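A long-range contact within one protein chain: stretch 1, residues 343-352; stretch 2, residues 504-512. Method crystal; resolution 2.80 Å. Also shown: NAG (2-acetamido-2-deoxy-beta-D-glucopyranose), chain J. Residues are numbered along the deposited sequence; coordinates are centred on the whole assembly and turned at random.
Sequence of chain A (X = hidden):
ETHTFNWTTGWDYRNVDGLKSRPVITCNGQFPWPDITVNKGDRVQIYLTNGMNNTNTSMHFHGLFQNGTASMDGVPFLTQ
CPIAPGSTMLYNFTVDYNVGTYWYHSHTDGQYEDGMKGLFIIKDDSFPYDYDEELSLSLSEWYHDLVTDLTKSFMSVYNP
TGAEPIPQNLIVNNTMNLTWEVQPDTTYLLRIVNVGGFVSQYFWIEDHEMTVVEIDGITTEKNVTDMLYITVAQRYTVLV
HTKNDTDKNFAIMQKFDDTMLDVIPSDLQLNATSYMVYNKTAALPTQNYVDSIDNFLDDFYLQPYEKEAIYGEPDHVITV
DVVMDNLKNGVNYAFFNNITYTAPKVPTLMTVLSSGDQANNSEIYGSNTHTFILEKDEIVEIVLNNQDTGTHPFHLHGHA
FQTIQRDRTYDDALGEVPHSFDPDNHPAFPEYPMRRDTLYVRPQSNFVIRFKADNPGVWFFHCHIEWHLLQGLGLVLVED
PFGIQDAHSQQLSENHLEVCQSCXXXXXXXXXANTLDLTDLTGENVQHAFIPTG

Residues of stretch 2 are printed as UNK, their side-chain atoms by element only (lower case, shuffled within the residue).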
# COMPACT_ATOMS: atom_id res chain seq x y z
N ALA A 343 -0.40 -16.11 9.54
CA ALA A 343 -0.51 -15.39 10.80
C ALA A 343 -0.30 -16.27 12.04
O ALA A 343 -0.81 -17.39 12.09
CB ALA A 343 -1.86 -14.70 10.89
N PRO A 344 0.46 -15.76 13.02
CA PRO A 344 0.75 -16.48 14.24
C PRO A 344 -0.37 -16.37 15.29
O PRO A 344 -1.32 -15.60 15.11
CB PRO A 344 2.02 -15.80 14.74
CG PRO A 344 1.97 -14.44 14.19
CD PRO A 344 1.10 -14.43 13.00
N LYS A 345 -0.25 -17.15 16.36
CA LYS A 345 -1.24 -17.15 17.45
C LYS A 345 -1.14 -15.92 18.35
O LYS A 345 -2.09 -15.59 19.08
CB LYS A 345 -1.11 -18.43 18.29
CG LYS A 345 -1.97 -19.60 17.80
CD LYS A 345 -1.57 -20.92 18.43
CE LYS A 345 -1.85 -22.09 17.49
NZ LYS A 345 -0.79 -23.14 17.59
N VAL A 346 0.01 -15.26 18.32
CA VAL A 346 0.27 -14.05 19.10
C VAL A 346 0.98 -13.04 18.19
O VAL A 346 1.96 -13.39 17.54
CB VAL A 346 1.15 -14.34 20.36
CG1 VAL A 346 1.30 -13.10 21.23
CG2 VAL A 346 0.58 -15.49 21.18
N PRO A 347 0.48 -11.78 18.17
CA PRO A 347 1.02 -10.72 17.32
C PRO A 347 2.52 -10.58 17.51
O PRO A 347 2.99 -10.67 18.64
CB PRO A 347 0.33 -9.46 17.85
CG PRO A 347 -0.91 -9.94 18.51
CD PRO A 347 -0.66 -11.32 18.99
N THR A 348 3.25 -10.36 16.42
CA THR A 348 4.71 -10.26 16.47
C THR A 348 5.18 -9.34 17.59
O THR A 348 5.95 -9.76 18.46
CB THR A 348 5.30 -9.75 15.13
OG1 THR A 348 4.68 -10.43 14.03
CG2 THR A 348 6.81 -9.97 15.08
N LEU A 349 4.70 -8.09 17.57
CA LEU A 349 5.09 -7.09 18.58
C LEU A 349 4.83 -7.55 20.02
O LEU A 349 5.67 -7.35 20.90
CB LEU A 349 4.40 -5.75 18.30
CG LEU A 349 4.70 -4.54 19.20
CD1 LEU A 349 6.16 -4.13 19.17
CD2 LEU A 349 3.84 -3.39 18.76
N MET A 350 3.69 -8.19 20.24
CA MET A 350 3.34 -8.69 21.56
C MET A 350 4.34 -9.71 22.10
O MET A 350 4.57 -9.78 23.32
CB MET A 350 1.91 -9.24 21.54
CG MET A 350 0.83 -8.21 21.82
SD MET A 350 0.71 -6.86 20.61
CE MET A 350 -0.92 -6.21 21.02
N THR A 351 4.96 -10.48 21.20
CA THR A 351 5.96 -11.46 21.66
C THR A 351 7.30 -10.79 21.92
O THR A 351 7.95 -11.11 22.92
CB THR A 351 6.09 -12.76 20.79
OG1 THR A 351 7.20 -12.65 19.89
CG2 THR A 351 4.81 -13.07 20.03
N VAL A 352 7.70 -9.84 21.08
CA VAL A 352 8.93 -9.06 21.36
C VAL A 352 8.85 -8.30 22.70
O VAL A 352 9.84 -8.22 23.44
CB VAL A 352 9.41 -8.15 20.17
CG1 VAL A 352 8.43 -8.13 19.03
CG2 VAL A 352 9.76 -6.73 20.64
N UNK A 504 -10.25 -12.16 22.48
CA UNK A 504 -9.66 -13.43 22.94
C UNK A 504 -8.40 -13.84 22.15
O UNK A 504 -8.30 -14.96 21.65
c UNK A 504 -10.71 -14.55 22.95
o UNK A 504 -11.81 -14.21 23.78
N UNK A 505 -7.46 -12.91 22.04
CA UNK A 505 -6.14 -13.13 21.43
C UNK A 505 -5.08 -12.84 22.51
O UNK A 505 -5.11 -11.79 23.16
c UNK A 505 -6.86 -12.50 19.08
c UNK A 505 -4.45 -12.26 19.73
c UNK A 505 -5.90 -12.18 20.22
N UNK A 506 -4.15 -13.77 22.69
CA UNK A 506 -3.17 -13.65 23.76
C UNK A 506 -2.10 -12.58 23.48
O UNK A 506 -1.89 -12.18 22.33
c UNK A 506 -2.50 -14.99 24.03
N UNK A 507 -1.47 -12.12 24.55
CA UNK A 507 -0.20 -11.39 24.48
C UNK A 507 0.91 -12.17 25.22
O UNK A 507 1.34 -11.79 26.32
c UNK A 507 -0.30 -9.96 25.03
o UNK A 507 1.03 -9.45 25.18
c UNK A 507 -1.05 -9.91 26.39
N UNK A 508 1.35 -13.26 24.62
CA UNK A 508 2.30 -14.17 25.25
C UNK A 508 3.65 -14.21 24.51
O UNK A 508 4.36 -13.20 24.50
o UNK A 508 -0.78 -17.43 25.64
c UNK A 508 1.67 -15.55 25.39
c UNK A 508 0.53 -15.58 26.43
c UNK A 508 -0.10 -16.97 26.59
o UNK A 508 0.07 -17.58 27.68
N UNK A 509 4.00 -15.34 23.90
CA UNK A 509 5.28 -15.45 23.19
C UNK A 509 5.22 -16.43 22.03
O UNK A 509 5.98 -17.39 21.97
N UNK A 510 4.31 -16.15 21.10
CA UNK A 510 3.93 -17.06 20.01
C UNK A 510 3.53 -18.47 20.48
O UNK A 510 4.38 -19.29 20.87
c UNK A 510 4.48 -17.75 17.67
n UNK A 510 5.16 -17.49 16.56
c UNK A 510 4.99 -17.11 18.93
o UNK A 510 3.48 -18.48 17.68
N UNK A 511 2.22 -18.73 20.41
CA UNK A 511 1.59 -19.91 20.98
C UNK A 511 1.93 -19.99 22.47
O UNK A 511 1.28 -19.31 23.27
c UNK A 511 2.00 -21.18 20.22
N UNK A 512 2.98 -20.74 22.82
CA UNK A 512 3.27 -21.18 24.20
C UNK A 512 3.30 -20.08 25.26
O UNK A 512 3.72 -18.95 25.01
c UNK A 512 4.57 -22.05 24.27
C1 NAG J . -9.83 -16.86 15.33
C2 NAG J . -10.08 -17.99 16.31
C3 NAG J . -8.86 -18.92 16.37
C4 NAG J . -8.43 -19.33 14.95
C5 NAG J . -8.36 -18.11 14.02
C6 NAG J . -7.97 -18.42 12.57
C7 NAG J . -9.97 -16.92 18.63
C8 NAG J . -8.49 -16.59 18.60
N2 NAG J . -10.59 -17.46 17.58
O3 NAG J . -9.14 -20.06 17.18
O4 NAG J . -7.19 -20.02 14.97
O5 NAG J . -9.61 -17.46 14.07
O6 NAG J . -8.50 -17.43 11.69
O7 NAG J . -10.62 -16.69 19.66

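Position 504 carries two side-chain atoms, one carbon and then one oxygen, with no branch. The side chain stays out of reach of stretch 1; its carbon, CB, is 9.5 Å from O of Lys 345. A lone hydroxyl on CB defines Ser 504. Its positive phi (49°) follows the end of a helix in a Schellman motif, and its backbone O lies 3.5 Å from C8 of the NAG.

Position 505 has three carbons, one bonded to the other two. One of the two outer carbons comes within 4.0 Å of CD of Pro 347, an apolar contact. Branching at CB without a heteroatom gives Val 505. With chi1 at 171° (t), that outer carbon is CG1, which also lies 4.1 Å from O of Lys 345.

At position 506 a single carbon, CB, ends the side chain, 4.2 Å from CG2 of Val 346, while the backbone O lies 3.5 Å from CG1 of Val 346 and 3.7 Å from CD of Pro 347. The residue is Ala 506, and its main chain packs at least as closely as the methyl.

Position 507 branches at CB into one oxygen and one carbon. The oxygen is 3.6 Å from CG of Met 350. One hydroxyl and one methyl on the same carbon identify Thr 507; its CA is also 4.0 Å from CG1 of Val 346.

Position 508 has a chain of three carbons, the third carrying two oxygens. That terminal group is a carboxylate or an amide by shape, but two oxygens and no nitrogen settle it as Glu 508. CA-to-CB points away from stretch 1, and the closer approach is by the backbone: its N is 3.4 Å from CG1 of Val 346.

Position 509 has no side-chain atoms, hence Gly 509. Its CA sits 3.7 Å from CB of Thr 351, and the CA atoms of these two residues are only 4.3 Å apart.

Position 510 holds two carbons, the second bearing one oxygen and one nitrogen. The nitrogen is 4.0 Å from CB of Pro 344, and the oxygen is 4.2 Å from N of Lys 345, too long for a hydrogen bond. This short amide is Asn 510. Its backbone N approaches CG2 of Thr 351 to 3.3 Å.

Position 511 has one carbon, CB, 4.0 Å from CD of Lys 345, and its N is 3.7 Å from CG2 of Val 346; this is Ala 511. Position 512 also has one carbon; CA-to-CB points away, and this CB is 8.3 Å from CG2 of Val 346: Ala 512.

The contact works by packing, since no hydrogen bond crosses it. Val 346 is its centre: it loses 70 Å² to stretch 2, the largest share of any residue, and touches every position from 506 to 511. Stretch 2 bends around this valine, bringing mostly backbone atoms against its methyls. Beyond it, the helix beginning at Thr 348 presents Met 350 and Thr 351 to residues 507-510, and together the two stretches bury 502 Å².

Stretch 2 504-512: SVATEGNAA
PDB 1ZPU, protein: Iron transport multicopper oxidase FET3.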